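Local coordinates for dihydroorotate dehydrogenase (Schistosoma mansoni, PDB 6UY4), which probably catalyses the quinone-dependent oxidation of (S)-dihydroorotate to orotate in de novo pyrimidine biosynthesis, using bound flavin mononucleotide as cofactor, at residues A[239-245]-A[268-274]; A[148-152]-A[189-193]; A[178-184]-A[220-225]. All coordinates share one frame; numbering follows the deposited sequence.

Contact 1. Residues A[239-245]-A[268-274]; sequences LLKISPD and MIISNTT. With FMN (flavin mononucleotide), chain G.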
loop_
_atom_site.group_PDB
_atom_site.type_symbol
_atom_site.label_atom_id
_atom_site.label_comp_id
_atom_site.label_asym_id
_atom_site.label_seq_id
_atom_site.Cartn_x
_atom_site.Cartn_y
_atom_site.Cartn_z
ATOM N N LEU A 239 -1.759 4.741 -11.291
ATOM C CA LEU A 239 -0.486 4.273 -10.767
ATOM C C LEU A 239 -0.408 2.754 -10.842
ATOM O O LEU A 239 -1.426 2.058 -10.789
ATOM C CB LEU A 239 -0.272 4.734 -9.321
ATOM C CG LEU A 239 0.298 6.138 -9.106
ATOM C CD1 LEU A 239 -0.674 7.218 -9.558
ATOM C CD2 LEU A 239 0.675 6.332 -7.650
ATOM N N LEU A 240 0.816 2.247 -10.964
ATOM C CA LEU A 240 1.075 0.818 -11.064
ATOM C C LEU A 240 1.955 0.399 -9.896
ATOM O O LEU A 240 3.071 0.907 -9.742
ATOM C CB LEU A 240 1.745 0.478 -12.396
ATOM C CG LEU A 240 1.441 -0.901 -12.974
ATOM C CD1 LEU A 240 -0.057 -1.069 -13.178
ATOM C CD2 LEU A 240 2.193 -1.119 -14.278
ATOM N N LYS A 241 1.456 -0.523 -9.077
ATOM C CA LYS A 241 2.173 -1.007 -7.905
ATOM C C LYS A 241 2.762 -2.377 -8.217
ATOM O O LYS A 241 2.033 -3.300 -8.596
ATOM C CB LYS A 241 1.245 -1.077 -6.694
ATOM C CG LYS A 241 1.938 -1.442 -5.395
ATOM C CD LYS A 241 0.984 -1.307 -4.221
ATOM C CE LYS A 241 1.669 -1.633 -2.908
ATOM N NZ LYS A 241 0.746 -1.451 -1.752
ATOM N N ILE A 242 4.075 -2.509 -8.054
ATOM C CA ILE A 242 4.790 -3.715 -8.438
ATOM C C ILE A 242 5.350 -4.391 -7.191
ATOM O O ILE A 242 5.299 -3.857 -6.083
ATOM C CB ILE A 242 5.913 -3.422 -9.452
ATOM C CG1 ILE A 242 7.038 -2.634 -8.779
ATOM C CG2 ILE A 242 5.364 -2.660 -10.648
ATOM C CD1 ILE A 242 8.226 -2.384 -9.673
ATOM N N SER A 243 5.899 -5.586 -7.390
ATOM C CA SER A 243 6.538 -6.479 -6.437
ATOM C C SER A 243 8.051 -6.305 -6.473
ATOM O O SER A 243 8.624 -6.074 -7.544
ATOM C CB SER A 243 6.188 -7.935 -6.746
ATOM O OG SER A 243 6.883 -8.826 -5.892
ATOM N N PRO A 244 8.725 -6.404 -5.325
ATOM C CA PRO A 244 10.189 -6.289 -5.308
ATOM C C PRO A 244 10.918 -7.550 -5.742
ATOM O O PRO A 244 12.153 -7.548 -5.776
ATOM C CB PRO A 244 10.482 -5.970 -3.837
ATOM C CG PRO A 244 9.393 -6.667 -3.099
ATOM C CD PRO A 244 8.167 -6.570 -3.971
ATOM N N ASP A 245 10.197 -8.618 -6.075
ATOM C CA ASP A 245 10.801 -9.896 -6.424
ATOM C C ASP A 245 10.969 -10.086 -7.925
ATOM O O ASP A 245 11.403 -11.161 -8.353
ATOM C CB ASP A 245 9.967 -11.042 -5.845
ATOM C CG ASP A 245 9.800 -10.934 -4.344
ATOM O OD1 ASP A 245 10.726 -10.422 -3.681
ATOM O OD2 ASP A 245 8.743 -11.355 -3.827
ATOM N N MET A 268 4.327 5.103 -10.421
ATOM C CA MET A 268 4.511 3.738 -9.957
ATOM C C MET A 268 4.721 3.725 -8.450
ATOM O O MET A 268 5.166 4.707 -7.850
ATOM C CB MET A 268 5.695 3.058 -10.655
ATOM C CG MET A 268 5.497 2.843 -12.144
ATOM S SD MET A 268 6.875 1.965 -12.903
ATOM C CE MET A 268 6.890 0.466 -11.924
ATOM N N ILE A 269 4.397 2.586 -7.845
ATOM C CA ILE A 269 4.535 2.370 -6.410
ATOM C C ILE A 269 5.461 1.180 -6.206
ATOM O O ILE A 269 5.177 0.076 -6.689
ATOM C CB ILE A 269 3.176 2.133 -5.735
ATOM C CG1 ILE A 269 2.303 3.386 -5.843
ATOM C CG2 ILE A 269 3.364 1.737 -4.283
ATOM C CD1 ILE A 269 0.945 3.242 -5.193
ATOM N N ILE A 270 6.566 1.403 -5.500
ATOM C CA ILE A 270 7.579 0.380 -5.257
ATOM C C ILE A 270 7.841 0.341 -3.756
ATOM O O ILE A 270 8.378 1.303 -3.194
ATOM C CB ILE A 270 8.881 0.652 -6.027
ATOM C CG1 ILE A 270 8.613 0.791 -7.529
ATOM C CG2 ILE A 270 9.893 -0.451 -5.771
ATOM C CD1 ILE A 270 8.429 2.221 -7.996
ATOM N N SER A 271 7.473 -0.763 -3.104
ATOM C CA SER A 271 6.850 -1.918 -3.745
ATOM C C SER A 271 5.852 -2.579 -2.799
ATOM O O SER A 271 5.447 -1.988 -1.798
ATOM C CB SER A 271 7.907 -2.940 -4.170
ATOM O OG SER A 271 8.641 -3.405 -3.051
ATOM N N ASN A 272 5.467 -3.814 -3.120
ATOM C CA ASN A 272 4.580 -4.588 -2.259
ATOM C C ASN A 272 5.408 -5.460 -1.319
ATOM O O ASN A 272 6.491 -5.053 -0.887
ATOM C CB ASN A 272 3.622 -5.437 -3.099
ATOM C CG ASN A 272 2.322 -5.745 -2.374
ATOM O OD1 ASN A 272 2.323 -6.140 -1.208
ATOM N ND2 ASN A 272 1.203 -5.559 -3.064
ATOM N N THR A 273 4.920 -6.656 -1.004
ATOM C CA THR A 273 5.584 -7.549 -0.068
ATOM C C THR A 273 6.425 -8.590 -0.803
ATOM O O THR A 273 6.251 -8.838 -1.999
ATOM C CB THR A 273 4.562 -8.249 0.833
ATOM O OG1 THR A 273 3.615 -8.959 0.025
ATOM C CG2 THR A 273 3.827 -7.234 1.694
ATOM N N THR A 274 7.345 -9.202 -0.060
ATOM C CA THR A 274 8.242 -10.227 -0.577
ATOM C C THR A 274 7.773 -11.604 -0.125
ATOM O O THR A 274 7.304 -11.769 1.005
ATOM C CB THR A 274 9.678 -9.978 -0.103
ATOM O OG1 THR A 274 10.160 -8.749 -0.654
ATOM C CG2 THR A 274 10.608 -11.111 -0.527
HETATM N N1 FMN G . -0.998 -3.894 -0.658
HETATM C C2 FMN G . -1.943 -3.686 -1.643
HETATM O O2 FMN G . -1.623 -3.139 -2.697
HETATM N N3 FMN G . -3.248 -4.090 -1.449
HETATM C C4 FMN G . -3.616 -4.704 -0.270
HETATM O O4 FMN G . -4.779 -5.065 -0.098
HETATM C C4A FMN G . -2.668 -4.916 0.725
HETATM N N5 FMN G . -3.029 -5.530 1.905
HETATM C C5A FMN G . -2.088 -5.736 2.893
HETATM C C6 FMN G . -2.460 -6.354 4.082
HETATM C C7 FMN G . -1.518 -6.568 5.081
HETATM C C7M FMN G . -1.925 -7.236 6.361
HETATM C C8 FMN G . -0.201 -6.161 4.891
HETATM C C8M FMN G . 0.819 -6.390 5.967
HETATM C C9 FMN G . 0.170 -5.544 3.700
HETATM C C9A FMN G . -0.771 -5.327 2.698
HETATM N N10 FMN G . -0.411 -4.710 1.512
HETATM C C10 FMN G . -1.356 -4.508 0.526
HETATM C "C1'" FMN G . 1.000 -4.265 1.273
HETATM C "C2'" FMN G . 1.214 -2.854 1.806
HETATM O "O2'" FMN G . 0.260 -1.981 1.246
HETATM C "C3'" FMN G . 2.607 -2.347 1.457
HETATM O "O3'" FMN G . 2.832 -2.501 0.073
HETATM C "C4'" FMN G . 3.701 -3.077 2.229
HETATM O "O4'" FMN G . 3.189 -3.629 3.423
HETATM C "C5'" FMN G . 4.801 -2.085 2.566
HETATM O "O5'" FMN G . 5.703 -2.633 3.493
HETATM P P FMN G . 5.805 -1.969 4.953
HETATM O O1P FMN G . 6.886 -2.687 5.721
HETATM O O2P FMN G . 6.117 -0.495 4.841
HETATM O O3P FMN G . 4.487 -2.160 5.659
#
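K241 and I269 lie paired on the same face of two adjacent parallel strands, the CG of K241 3.7 Å from CG2 of I269. The backbone on both sides of this pair is well tied: L240 O accepts I269 N at 2.9 Å, and I269 O receives I242 N at 3.1 Å. CD2 of L239 packs on CG1 of I269. On the opposite face the bent chain of M268 brings its CE to 3.7 Å from CG2 of I242, beside I270. Just after strand 267-270 a cis peptide precedes S271, and I242 O then takes N272 N at 3.0 Å. The buried P244 ring closes this tight part, packed against the hydroxyls of S271 and T274. K241 leaves it with CG anti to the backbone N (chi1 -174°) and a fully extended chain, which carries NZ to the flavin: O2 at 3.1 Å, N1 at 3.2 Å and ribityl O3' at 3.0 Å from NZ. A positive charge there would probably stabilise negative charge around N1 and O2. The more open side begins at the partly exposed N272, T273, T274 and D245: D245 lies across T274 without bonding to it, its carboxylate turning instead to K310 and the backbone of L275. Strand 238-242, helix 248-259 and strand 267-270 form a beta-alpha-beta unit of the TIM barrel, which binds its cofactor at the C-terminal ends of the strands.

Contact 2. Residues A[148-152]-A[189-193]; sequences HDAVY and KFGEV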
loop_
_atom_site.group_PDB
_atom_site.type_symbol
_atom_site.label_atom_id
_atom_site.label_comp_id
_atom_site.label_asym_id
_atom_site.label_seq_id
_atom_site.Cartn_x
_atom_site.Cartn_y
_atom_site.Cartn_z
ATOM N N HIS A 148 -17.162 -3.104 -4.833
ATOM C CA HIS A 148 -17.106 -1.743 -5.361
ATOM C C HIS A 148 -18.177 -0.861 -4.732
ATOM O O HIS A 148 -17.896 0.260 -4.295
ATOM C CB HIS A 148 -17.260 -1.760 -6.881
ATOM C CG HIS A 148 -15.999 -2.086 -7.616
ATOM N ND1 HIS A 148 -14.801 -2.314 -6.974
ATOM C CD2 HIS A 148 -15.747 -2.218 -8.940
ATOM C CE1 HIS A 148 -13.866 -2.575 -7.870
ATOM N NE2 HIS A 148 -14.414 -2.523 -9.071
ATOM N N ASP A 149 -19.414 -1.358 -4.669
ATOM C CA ASP A 149 -20.536 -0.518 -4.262
ATOM C C ASP A 149 -20.438 -0.113 -2.796
ATOM O O ASP A 149 -20.697 1.046 -2.449
ATOM C CB ASP A 149 -21.852 -1.245 -4.533
ATOM C CG ASP A 149 -22.038 -1.585 -5.997
ATOM O OD1 ASP A 149 -21.127 -1.288 -6.798
ATOM O OD2 ASP A 149 -23.096 -2.148 -6.349
ATOM N N ALA A 150 -20.074 -1.052 -1.919
ATOM C CA ALA A 150 -20.008 -0.739 -0.494
ATOM C C ALA A 150 -18.914 0.280 -0.199
ATOM O O ALA A 150 -19.112 1.199 0.603
ATOM C CB ALA A 150 -19.787 -2.017 0.315
ATOM N N VAL A 151 -17.753 0.137 -0.843
ATOM C CA VAL A 151 -16.662 1.076 -0.609
ATOM C C VAL A 151 -16.936 2.410 -1.294
ATOM O O VAL A 151 -16.562 3.470 -0.777
ATOM C CB VAL A 151 -15.326 0.463 -1.069
ATOM C CG1 VAL A 151 -14.171 1.413 -0.786
ATOM C CG2 VAL A 151 -15.095 -0.874 -0.384
ATOM N N TYR A 152 -17.595 2.387 -2.456
ATOM C CA TYR A 152 -17.902 3.630 -3.157
ATOM C C TYR A 152 -18.896 4.485 -2.382
ATOM O O TYR A 152 -18.827 5.718 -2.441
ATOM C CB TYR A 152 -18.438 3.328 -4.557
ATOM C CG TYR A 152 -18.933 4.544 -5.304
ATOM C CD1 TYR A 152 -18.045 5.407 -5.933
ATOM C CD2 TYR A 152 -20.290 4.827 -5.387
ATOM C CE1 TYR A 152 -18.495 6.520 -6.617
ATOM C CE2 TYR A 152 -20.749 5.936 -6.069
ATOM C CZ TYR A 152 -19.847 6.779 -6.683
ATOM O OH TYR A 152 -20.300 7.885 -7.364
ATOM N N LYS A 189 -15.466 3.004 -11.760
ATOM C CA LYS A 189 -16.264 3.153 -10.547
ATOM C C LYS A 189 -15.728 4.258 -9.645
ATOM O O LYS A 189 -16.507 5.064 -9.120
ATOM C CB LYS A 189 -16.312 1.828 -9.785
ATOM C CG LYS A 189 -17.262 1.819 -8.598
ATOM C CD LYS A 189 -18.713 1.825 -9.052
ATOM C CE LYS A 189 -19.665 1.688 -7.872
ATOM N NZ LYS A 189 -21.083 1.575 -8.313
ATOM N N PHE A 190 -14.412 4.315 -9.450
ATOM C CA PHE A 190 -13.803 5.251 -8.515
ATOM C C PHE A 190 -13.044 6.382 -9.195
ATOM O O PHE A 190 -12.478 7.232 -8.500
ATOM C CB PHE A 190 -12.859 4.506 -7.564
ATOM C CG PHE A 190 -13.529 3.426 -6.766
ATOM C CD1 PHE A 190 -14.231 3.735 -5.614
ATOM C CD2 PHE A 190 -13.450 2.102 -7.166
ATOM C CE1 PHE A 190 -14.848 2.742 -4.876
ATOM C CE2 PHE A 190 -14.065 1.104 -6.431
ATOM C CZ PHE A 190 -14.764 1.425 -5.284
ATOM N N GLY A 191 -13.017 6.421 -10.529
ATOM C CA GLY A 191 -12.237 7.430 -11.224
ATOM C C GLY A 191 -12.720 8.850 -11.018
ATOM O O GLY A 191 -11.943 9.792 -11.207
ATOM N N GLU A 192 -13.983 9.029 -10.632
ATOM C CA GLU A 192 -14.536 10.365 -10.452
ATOM C C GLU A 192 -14.360 10.901 -9.038
ATOM O O GLU A 192 -14.310 12.122 -8.851
ATOM C CB GLU A 192 -16.024 10.372 -10.816
ATOM C CG GLU A 192 -16.317 10.024 -12.266
ATOM C CD GLU A 192 -15.944 11.137 -13.225
ATOM O OE1 GLU A 192 -15.720 12.276 -12.762
ATOM O OE2 GLU A 192 -15.875 10.874 -14.443
ATOM N N VAL A 193 -14.262 10.025 -8.041
ATOM C CA VAL A 193 -14.185 10.451 -6.649
ATOM C C VAL A 193 -12.784 10.325 -6.061
ATOM O O VAL A 193 -12.472 11.042 -5.097
ATOM C CB VAL A 193 -15.197 9.685 -5.773
ATOM C CG1 VAL A 193 -16.616 9.921 -6.270
ATOM C CG2 VAL A 193 -14.871 8.196 -5.754
#
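In the helical layer outside the barrel, F190, late in helix 179-190, meets H148 and Y152 of helix 147-153, the two helices flanking strand 165-170 in sequence. H148 and F190 form a T-shaped stack: the edge of F190 points at the imidazole face, with centroids 5.3 Å apart and planes at 88°. The approach is made by CE2, 3.5 Å from ND1 of H148, while the next ring carbon, CZ, sits near the backbone O of H148. That oxygen already takes the helical N-H of Y152. One turn on, CE1 of F190 abuts CA of Y152 at 3.6 Å, and the side chains of Y152 and F190 run antiparallel alongside one another. V193, three residues on from F190, extends this patch with CG1 3.9 Å from CE1 of Y152. K189 wraps the outer side. Its CG lies over one face of the F190 ring, offset toward the rim, and the bend at chi2 (71°) then sends CE past CB of Y152. NZ ends 3.2 Å from OD1 of D149, a salt bridge whose hydrogen bond is weak and which lies at the exposed margin. The contact thus runs from a charged pair at the surface to aromatic and aliphatic packing inside, where F190 leans on V115, V168 and L170 and V151 on V112 and V115. Helices packed in this way against strands 109-115 and 165-170 and against each other form the outer layer of an alpha/beta barrel.

Contact 3. Residues A[178-184]-A[220-225]; sequences DPTADYV and DLLSKV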
loop_
_atom_site.group_PDB
_atom_site.type_symbol
_atom_site.label_atom_id
_atom_site.label_comp_id
_atom_site.label_asym_id
_atom_site.label_seq_id
_atom_site.Cartn_x
_atom_site.Cartn_y
_atom_site.Cartn_z
ATOM N N ASP A 178 -12.555 -12.407 -16.617
ATOM C CA ASP A 178 -11.567 -11.509 -17.208
ATOM C C ASP A 178 -11.071 -10.545 -16.137
ATOM O O ASP A 178 -11.779 -9.588 -15.790
ATOM C CB ASP A 178 -12.170 -10.741 -18.387
ATOM C CG ASP A 178 -11.126 -9.986 -19.189
ATOM O OD1 ASP A 178 -9.920 -10.143 -18.898
ATOM O OD2 ASP A 178 -11.509 -9.237 -20.112
ATOM N N PRO A 179 -9.874 -10.754 -15.580
ATOM C CA PRO A 179 -9.395 -9.837 -14.530
ATOM C C PRO A 179 -9.212 -8.411 -15.013
ATOM O O PRO A 179 -9.467 -7.469 -14.253
ATOM C CB PRO A 179 -8.062 -10.468 -14.099
ATOM C CG PRO A 179 -8.151 -11.898 -14.535
ATOM C CD PRO A 179 -8.954 -11.881 -15.796
ATOM N N THR A 180 -8.773 -8.224 -16.261
ATOM C CA THR A 180 -8.616 -6.873 -16.790
ATOM C C THR A 180 -9.944 -6.131 -16.822
ATOM O O THR A 180 -9.975 -4.907 -16.650
ATOM C CB THR A 180 -8.002 -6.918 -18.190
ATOM O OG1 THR A 180 -8.942 -7.490 -19.108
ATOM C CG2 THR A 180 -6.733 -7.754 -18.188
ATOM N N ALA A 181 -11.048 -6.849 -17.037
ATOM C CA ALA A 181 -12.362 -6.217 -16.978
ATOM C C ALA A 181 -12.674 -5.731 -15.568
ATOM O O ALA A 181 -13.330 -4.697 -15.393
ATOM C CB ALA A 181 -13.436 -7.189 -17.463
ATOM N N ASP A 182 -12.210 -6.462 -14.551
ATOM C CA ASP A 182 -12.412 -6.026 -13.173
ATOM C C ASP A 182 -11.641 -4.746 -12.883
ATOM O O ASP A 182 -12.155 -3.845 -12.209
ATOM C CB ASP A 182 -11.996 -7.130 -12.203
ATOM C CG ASP A 182 -12.901 -8.341 -12.276
ATOM O OD1 ASP A 182 -13.634 -8.480 -13.279
ATOM O OD2 ASP A 182 -12.888 -9.150 -11.325
ATOM N N TYR A 183 -10.404 -4.649 -13.378
ATOM C CA TYR A 183 -9.631 -3.427 -13.191
ATOM C C TYR A 183 -10.265 -2.256 -13.930
ATOM O O TYR A 183 -10.298 -1.133 -13.415
ATOM C CB TYR A 183 -8.189 -3.638 -13.653
ATOM C CG TYR A 183 -7.416 -4.633 -12.817
ATOM C CD1 TYR A 183 -7.092 -4.354 -11.496
ATOM C CD2 TYR A 183 -7.001 -5.848 -13.351
ATOM C CE1 TYR A 183 -6.383 -5.256 -10.729
ATOM C CE2 TYR A 183 -6.291 -6.758 -12.589
ATOM C CZ TYR A 183 -5.985 -6.456 -11.279
ATOM O OH TYR A 183 -5.278 -7.356 -10.516
ATOM N N VAL A 184 -10.779 -2.502 -15.138
ATOM C CA VAL A 184 -11.449 -1.445 -15.893
ATOM C C VAL A 184 -12.712 -0.994 -15.170
ATOM O O VAL A 184 -13.008 0.205 -15.096
ATOM C CB VAL A 184 -11.752 -1.922 -17.326
ATOM C CG1 VAL A 184 -12.677 -0.946 -18.033
ATOM C CG2 VAL A 184 -10.460 -2.091 -18.111
ATOM N N ASP A 220 -1.880 -5.088 -22.670
ATOM C CA ASP A 220 -3.316 -5.146 -22.912
ATOM C C ASP A 220 -4.094 -4.560 -21.741
ATOM O O ASP A 220 -5.059 -3.810 -21.938
ATOM C CB ASP A 220 -3.743 -6.590 -23.168
ATOM C CG ASP A 220 -5.223 -6.807 -22.950
ATOM O OD1 ASP A 220 -6.015 -6.451 -23.848
ATOM O OD2 ASP A 220 -5.595 -7.329 -21.877
ATOM N N LEU A 221 -3.687 -4.890 -20.513
ATOM C CA LEU A 221 -4.366 -4.363 -19.335
ATOM C C LEU A 221 -4.272 -2.844 -19.283
ATOM O O LEU A 221 -5.280 -2.154 -19.096
ATOM C CB LEU A 221 -3.777 -4.987 -18.069
ATOM C CG LEU A 221 -4.206 -4.381 -16.731
ATOM C CD1 LEU A 221 -5.703 -4.529 -16.520
ATOM C CD2 LEU A 221 -3.436 -5.021 -15.585
ATOM N N LEU A 222 -3.063 -2.302 -19.458
ATOM C CA LEU A 222 -2.891 -0.854 -19.400
ATOM C C LEU A 222 -3.625 -0.152 -20.533
ATOM O O LEU A 222 -4.100 0.975 -20.356
ATOM C CB LEU A 222 -1.405 -0.496 -19.429
ATOM C CG LEU A 222 -0.584 -0.945 -18.220
ATOM C CD1 LEU A 222 0.831 -0.395 -18.302
ATOM C CD2 LEU A 222 -1.259 -0.516 -16.927
ATOM N N SER A 223 -3.733 -0.794 -21.697
ATOM C CA SER A 223 -4.438 -0.177 -22.816
ATOM C C SER A 223 -5.919 -0.004 -22.498
ATOM O O SER A 223 -6.483 1.080 -22.682
ATOM C CB SER A 223 -4.247 -1.016 -24.080
ATOM O OG SER A 223 -4.836 -0.385 -25.203
ATOM N N LYS A 224 -6.564 -1.067 -22.013
ATOM C CA LYS A 224 -7.979 -0.980 -21.668
ATOM C C LYS A 224 -8.204 -0.054 -20.479
ATOM O O LYS A 224 -9.202 0.675 -20.434
ATOM C CB LYS A 224 -8.533 -2.374 -21.372
ATOM C CG LYS A 224 -8.546 -3.310 -22.568
ATOM C CD LYS A 224 -8.937 -4.719 -22.156
ATOM C CE LYS A 224 -9.049 -5.637 -23.359
ATOM N NZ LYS A 224 -9.202 -7.064 -22.954
ATOM N N VAL A 225 -7.290 -0.071 -19.507
ATOM C CA VAL A 225 -7.445 0.771 -18.324
ATOM C C VAL A 225 -7.343 2.245 -18.697
ATOM O O VAL A 225 -8.134 3.073 -18.229
ATOM C CB VAL A 225 -6.411 0.379 -17.253
ATOM C CG1 VAL A 225 -6.278 1.476 -16.211
ATOM C CG2 VAL A 225 -6.814 -0.930 -16.593
#
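A chi1 of 170° swings CG of L221 opposite its amide nitrogen and sends CD1 toward helix 179-190, where T180 and Y183, one turn apart, receive it. T180 places OG1 between its backbone N and carbonyl carbon (chi1 68°), which turns the hydroxyl back toward D178 and leaves CB and CG2 for the leucine. CD1 of L221 lies 3.7 Å from CB of T180. The same methyl is 3.7 Å from CD2 of Y183, meeting the ring obliquely, so one branch of the leucine fills the angle between two side chains of the facing helix. V184, one turn after T180, continues the apolar seam. Its CG2 lies across K224, 3.8 Å from CB, and also comes to 4.1 Å from CG2 of V225.

Polar groups gather at the N-terminal end. D178 occupies the N-cap position of helix 179-190, and its OD1 accepts the hydroxyl of T180 at 2.8 Å, with the donor standing above the carboxylate plane. This bond probably holds the threonine rotamer that exposes its carbons to L221. The extended chain of K224 runs past T180 to the same end, where NZ makes a salt bridge with OD1 of D220 on its own helix at 3.4 Å. D178 OD2 is nearby but beyond salt-bridge range, 4.3 Å from NZ, so any attraction between them is at most long-range.

The two short helical segments run roughly the same way, inclined by 32°, their axes 9.3 Å apart at closest approach. They are successive helices of the barrel's outer layer, joined through strand 196-200. Y183 and V225 both press on I199 of that strand.

Contact 1 lies in the barrel wall and at the flavin site, whereas contacts 2 and 3 belong to the helical layer and are only partly buried. Helix 179-190 serves both of these: its N-terminal half meets helix 215-230 in contact 3, its later residues meet helix 147-153 in contact 2, and the two contacts touch where H148 NE2 packs near D182 O. Backbone hydrogen bonds and cofactor binding dominate contact 1; with no backbone-backbone hydrogen bonds, mainly side-chain packing joins the helices, aromatic in contact 2 and aliphatic in contact 3, with charged groups toward the outside. Contact 3 touches the core directly, L222 CD2 lying 4.0 Å from L240 CD1, while contacts 1 and 2 do not touch.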